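Long-range contact in rRNA adenine N-6-methyltransferase (PDB 6NVM), which dimethylates N6 of a 23S rRNA adenine using S-adenosyl-L-methionine, which lowers ribosome affinity for macrolide-lincosamide-streptogramin B antibiotics: residues V150-I159 against L184-W194. Sequence-based numbering, arbitrary orientation.
Sequences VDWCLEAPTI and LTVMTWPLFEW. With SO4 (sulfate ion), chain B.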
loop_
_atom_site.group_PDB
_atom_site.type_symbol
_atom_site.label_atom_id
_atom_site.label_comp_id
_atom_site.label_asym_id
_atom_site.label_seq_id
_atom_site.Cartn_x
_atom_site.Cartn_y
_atom_site.Cartn_z
ATOM N N VAL A 150 2.511 5.907 0.355
ATOM C CA VAL A 150 2.758 4.488 0.614
ATOM C C VAL A 150 3.883 4.319 1.635
ATOM O O VAL A 150 3.760 3.551 2.600
ATOM C CB VAL A 150 3.060 3.753 -0.704
ATOM C CG1 VAL A 150 3.514 2.317 -0.448
ATOM C CG2 VAL A 150 1.828 3.763 -1.591
ATOM N N ASP A 151 4.995 5.043 1.450
ATOM C CA ASP A 151 6.097 4.953 2.409
ATOM C C ASP A 151 5.662 5.401 3.799
ATOM O O ASP A 151 6.075 4.813 4.806
ATOM C CB ASP A 151 7.288 5.798 1.954
ATOM C CG ASP A 151 7.983 5.242 0.723
ATOM O OD1 ASP A 151 7.836 4.038 0.424
ATOM O OD2 ASP A 151 8.697 6.027 0.064
ATOM N N TRP A 152 4.850 6.456 3.878
ATOM C CA TRP A 152 4.324 6.891 5.168
ATOM C C TRP A 152 3.609 5.742 5.869
ATOM O O TRP A 152 3.828 5.485 7.060
ATOM C CB TRP A 152 3.376 8.078 4.963
ATOM C CG TRP A 152 2.947 8.756 6.233
ATOM C CD1 TRP A 152 3.448 9.913 6.750
ATOM C CD2 TRP A 152 1.923 8.322 7.142
ATOM N NE1 TRP A 152 2.804 10.225 7.925
ATOM C CE2 TRP A 152 1.868 9.261 8.188
ATOM C CE3 TRP A 152 1.056 7.226 7.177
ATOM C CZ2 TRP A 152 0.977 9.142 9.250
ATOM C CZ3 TRP A 152 0.170 7.113 8.233
ATOM C CH2 TRP A 152 0.137 8.064 9.252
ATOM N N CYS A 153 2.760 5.025 5.128
ATOM C CA CYS A 153 1.999 3.917 5.703
ATOM C C CYS A 153 2.900 2.739 6.057
ATOM O O CYS A 153 2.736 2.124 7.117
ATOM C CB CYS A 153 0.913 3.478 4.726
ATOM S SG CYS A 153 -0.367 4.722 4.417
ATOM N N LEU A 154 3.842 2.388 5.174
ATOM C CA LEU A 154 4.733 1.271 5.467
ATOM C C LEU A 154 5.554 1.520 6.720
ATOM O O LEU A 154 5.899 0.572 7.434
ATOM C CB LEU A 154 5.666 1.015 4.285
ATOM C CG LEU A 154 4.987 0.500 3.021
ATOM C CD1 LEU A 154 5.984 0.496 1.874
ATOM C CD2 LEU A 154 4.417 -0.899 3.246
ATOM N N GLU A 155 5.861 2.781 7.017
ATOM C CA GLU A 155 6.721 3.103 8.145
ATOM C C GLU A 155 5.962 3.331 9.450
ATOM O O GLU A 155 6.600 3.475 10.496
ATOM C CB GLU A 155 7.565 4.337 7.810
ATOM C CG GLU A 155 8.567 4.080 6.676
ATOM C CD GLU A 155 9.720 5.069 6.665
ATOM O OE1 GLU A 155 10.198 5.433 7.763
ATOM O OE2 GLU A 155 10.148 5.479 5.563
ATOM N N ALA A 156 4.633 3.348 9.427
ATOM C CA ALA A 156 3.852 3.528 10.647
ATOM C C ALA A 156 3.705 2.195 11.375
ATOM O O ALA A 156 2.964 1.324 10.912
ATOM C CB ALA A 156 2.479 4.105 10.318
ATOM N N PRO A 157 4.374 1.991 12.512
ATOM C CA PRO A 157 4.413 0.640 13.094
ATOM C C PRO A 157 3.076 0.135 13.617
ATOM O O PRO A 157 2.924 -1.085 13.753
ATOM C CB PRO A 157 5.440 0.772 14.229
ATOM C CG PRO A 157 5.470 2.216 14.558
ATOM C CD PRO A 157 5.210 2.941 13.268
ATOM N N THR A 158 2.115 1.008 13.919
ATOM C CA THR A 158 0.830 0.576 14.464
ATOM C C THR A 158 -0.288 0.537 13.429
ATOM O O THR A 158 -1.433 0.246 13.790
ATOM C CB THR A 158 0.385 1.490 15.614
ATOM O OG1 THR A 158 0.029 2.771 15.091
ATOM C CG2 THR A 158 1.482 1.649 16.673
ATOM N N ILE A 159 -0.003 0.828 12.161
ATOM C CA ILE A 159 -1.066 0.837 11.166
ATOM C C ILE A 159 -1.630 -0.569 11.020
ATOM O O ILE A 159 -0.908 -1.569 11.141
ATOM C CB ILE A 159 -0.555 1.378 9.820
ATOM C CG1 ILE A 159 -1.726 1.713 8.898
ATOM C CG2 ILE A 159 0.365 0.370 9.126
ATOM C CD1 ILE A 159 -1.340 2.558 7.694
ATOM N N LEU A 184 9.443 -2.962 -4.100
ATOM C CA LEU A 184 9.016 -2.640 -2.743
ATOM C C LEU A 184 7.947 -3.614 -2.257
ATOM O O LEU A 184 7.936 -3.997 -1.083
ATOM C CB LEU A 184 8.504 -1.200 -2.686
ATOM C CG LEU A 184 8.062 -0.684 -1.312
ATOM C CD1 LEU A 184 9.221 -0.676 -0.323
ATOM C CD2 LEU A 184 7.471 0.712 -1.437
ATOM N N THR A 185 7.051 -4.039 -3.150
ATOM C CA THR A 185 6.029 -5.008 -2.769
ATOM C C THR A 185 6.660 -6.326 -2.335
ATOM O O THR A 185 6.263 -6.911 -1.320
ATOM C CB THR A 185 5.062 -5.240 -3.935
ATOM O OG1 THR A 185 4.451 -3.998 -4.307
ATOM C CG2 THR A 185 3.971 -6.227 -3.549
ATOM N N VAL A 186 7.651 -6.805 -3.090
ATOM C CA VAL A 186 8.325 -8.054 -2.738
ATOM C C VAL A 186 9.081 -7.900 -1.422
ATOM O O VAL A 186 9.036 -8.785 -0.557
ATOM C CB VAL A 186 9.256 -8.486 -3.884
ATOM C CG1 VAL A 186 10.057 -9.734 -3.501
ATOM C CG2 VAL A 186 8.455 -8.723 -5.161
ATOM N N MET A 187 9.783 -6.774 -1.253
ATOM C CA MET A 187 10.576 -6.547 -0.048
ATOM C C MET A 187 9.707 -6.526 1.203
ATOM O O MET A 187 10.117 -7.026 2.259
ATOM C CB MET A 187 11.342 -5.228 -0.170
ATOM C CG MET A 187 12.440 -5.232 -1.222
ATOM S SD MET A 187 14.001 -5.893 -0.602
ATOM C CE MET A 187 14.524 -4.587 0.503
ATOM N N THR A 188 8.519 -5.928 1.120
ATOM C CA THR A 188 7.653 -5.751 2.281
ATOM C C THR A 188 6.607 -6.848 2.426
ATOM O O THR A 188 5.881 -6.860 3.425
ATOM C CB THR A 188 6.941 -4.389 2.216
ATOM O OG1 THR A 188 6.116 -4.328 1.049
ATOM C CG2 THR A 188 7.951 -3.253 2.184
ATOM N N TRP A 189 6.521 -7.768 1.468
ATOM C CA TRP A 189 5.527 -8.835 1.527
ATOM C C TRP A 189 5.548 -9.619 2.831
ATOM O O TRP A 189 4.469 -10.040 3.282
ATOM C CB TRP A 189 5.743 -9.782 0.337
ATOM C CG TRP A 189 4.603 -10.708 0.088
ATOM C CD1 TRP A 189 4.512 -12.021 0.452
ATOM C CD2 TRP A 189 3.380 -10.392 -0.583
ATOM N NE1 TRP A 189 3.306 -12.541 0.046
ATOM C CE2 TRP A 189 2.593 -11.561 -0.592
ATOM C CE3 TRP A 189 2.876 -9.235 -1.181
ATOM C CZ2 TRP A 189 1.331 -11.606 -1.181
ATOM C CZ3 TRP A 189 1.620 -9.281 -1.761
ATOM C CH2 TRP A 189 0.864 -10.458 -1.760
ATOM N N PRO A 190 6.694 -9.878 3.466
ATOM C CA PRO A 190 6.657 -10.569 4.763
ATOM C C PRO A 190 5.953 -9.776 5.846
ATOM O O PRO A 190 5.527 -10.374 6.839
ATOM C CB PRO A 190 8.137 -10.784 5.092
ATOM C CG PRO A 190 8.823 -10.757 3.778
ATOM C CD PRO A 190 8.072 -9.741 2.969
ATOM N N LEU A 191 5.798 -8.460 5.683
ATOM C CA LEU A 191 5.133 -7.619 6.672
ATOM C C LEU A 191 3.761 -7.135 6.238
ATOM O O LEU A 191 2.907 -6.913 7.098
ATOM C CB LEU A 191 5.989 -6.390 7.002
ATOM C CG LEU A 191 7.404 -6.617 7.536
ATOM C CD1 LEU A 191 8.065 -5.278 7.873
ATOM C CD2 LEU A 191 7.382 -7.521 8.744
ATOM N N PHE A 192 3.528 -6.980 4.931
ATOM C CA PHE A 192 2.307 -6.385 4.404
ATOM C C PHE A 192 1.713 -7.219 3.280
ATOM O O PHE A 192 2.435 -7.706 2.407
ATOM C CB PHE A 192 2.570 -4.983 3.855
ATOM C CG PHE A 192 2.627 -3.926 4.906
ATOM C CD1 PHE A 192 3.814 -3.640 5.559
ATOM C CD2 PHE A 192 1.488 -3.209 5.238
ATOM C CE1 PHE A 192 3.861 -2.670 6.529
ATOM C CE2 PHE A 192 1.537 -2.230 6.202
ATOM C CZ PHE A 192 2.722 -1.965 6.848
ATOM N N GLU A 193 0.393 -7.355 3.298
ATOM C CA GLU A 193 -0.362 -7.786 2.128
ATOM C C GLU A 193 -0.669 -6.563 1.266
ATOM O O GLU A 193 -0.947 -5.477 1.785
ATOM C CB GLU A 193 -1.658 -8.491 2.544
ATOM C CG GLU A 193 -1.469 -9.630 3.546
ATOM C CD GLU A 193 -2.788 -10.161 4.108
ATOM O OE1 GLU A 193 -3.842 -9.542 3.872
ATOM O OE2 GLU A 193 -2.764 -11.207 4.791
ATOM N N TRP A 194 -0.566 -6.730 -0.051
ATOM C CA TRP A 194 -0.899 -5.692 -1.022
ATOM C C TRP A 194 -2.031 -6.234 -1.881
ATOM O O TRP A 194 -1.876 -7.278 -2.523
ATOM C CB TRP A 194 0.301 -5.327 -1.906
ATOM C CG TRP A 194 1.522 -4.787 -1.191
ATOM C CD1 TRP A 194 2.299 -5.441 -0.278
ATOM C CD2 TRP A 194 2.122 -3.498 -1.374
ATOM N NE1 TRP A 194 3.335 -4.631 0.132
ATOM C CE2 TRP A 194 3.248 -3.435 -0.527
ATOM C CE3 TRP A 194 1.810 -2.388 -2.167
ATOM C CZ2 TRP A 194 4.061 -2.305 -0.451
ATOM C CZ3 TRP A 194 2.613 -1.264 -2.084
ATOM C CH2 TRP A 194 3.727 -1.231 -1.233
HETATM S S SO4 B . 10.530 0.214 -5.898
HETATM O O1 SO4 B . 11.248 0.592 -7.112
HETATM O O2 SO4 B . 11.488 -0.184 -4.871
HETATM O O3 SO4 B . 9.635 -0.902 -6.194
HETATM O O4 SO4 B . 9.748 1.350 -5.413
#
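Leu154 lays its CD2 methyl over one face of the Phe192 ring, 3.8 Å from the ring centroid and 16° off the normal, a CH-pi contact. The methyl sits off centre, closest to the CD1 side of the ring. At the edge of the same ring, Ile159 CG2 lies 4.0 Å from Phe192 CZ. The Trp194 indole has Thr185 OG1 over the centre of one face. Its six-membered ring is met obliquely by Val150 CG1, 3.6 Å from Trp194 CH2, and by Leu154 CD2. Val150 turns CG1 anti to its own N (chi1 172°), which carries that methyl to the indole. The other branch of Leu154 meets Leu184 tip to tip, CD1 to CD2 at 3.6 Å.

No hydrogen bond crosses the contact. Polar groups pair within 184-194 instead. Trp194 NE1 donates to Thr188 OG1 at 2.9 Å, and this hydroxyl donates to Leu184 O at 2.8 Å. The indole is thus tied through Thr188 to helix 183-188. Leu184 N binds a sulfate, probably from the crystallisation liquor.

Helical segments 150-155 and 184-188 run nearly parallel, 3° apart, their axes no closer than 12.9 Å. Leu154 and Leu184 meet between them. Phe192 and Trp194, on edge strand 192-200 of the Rossmann-like methyltransferase sheet, lie to one side. Leu218 of adjoining strand 213-220 touches Leu154 and Trp194, while Arg174 of helix 168-175 packs on Val150, Leu184 and Trp194.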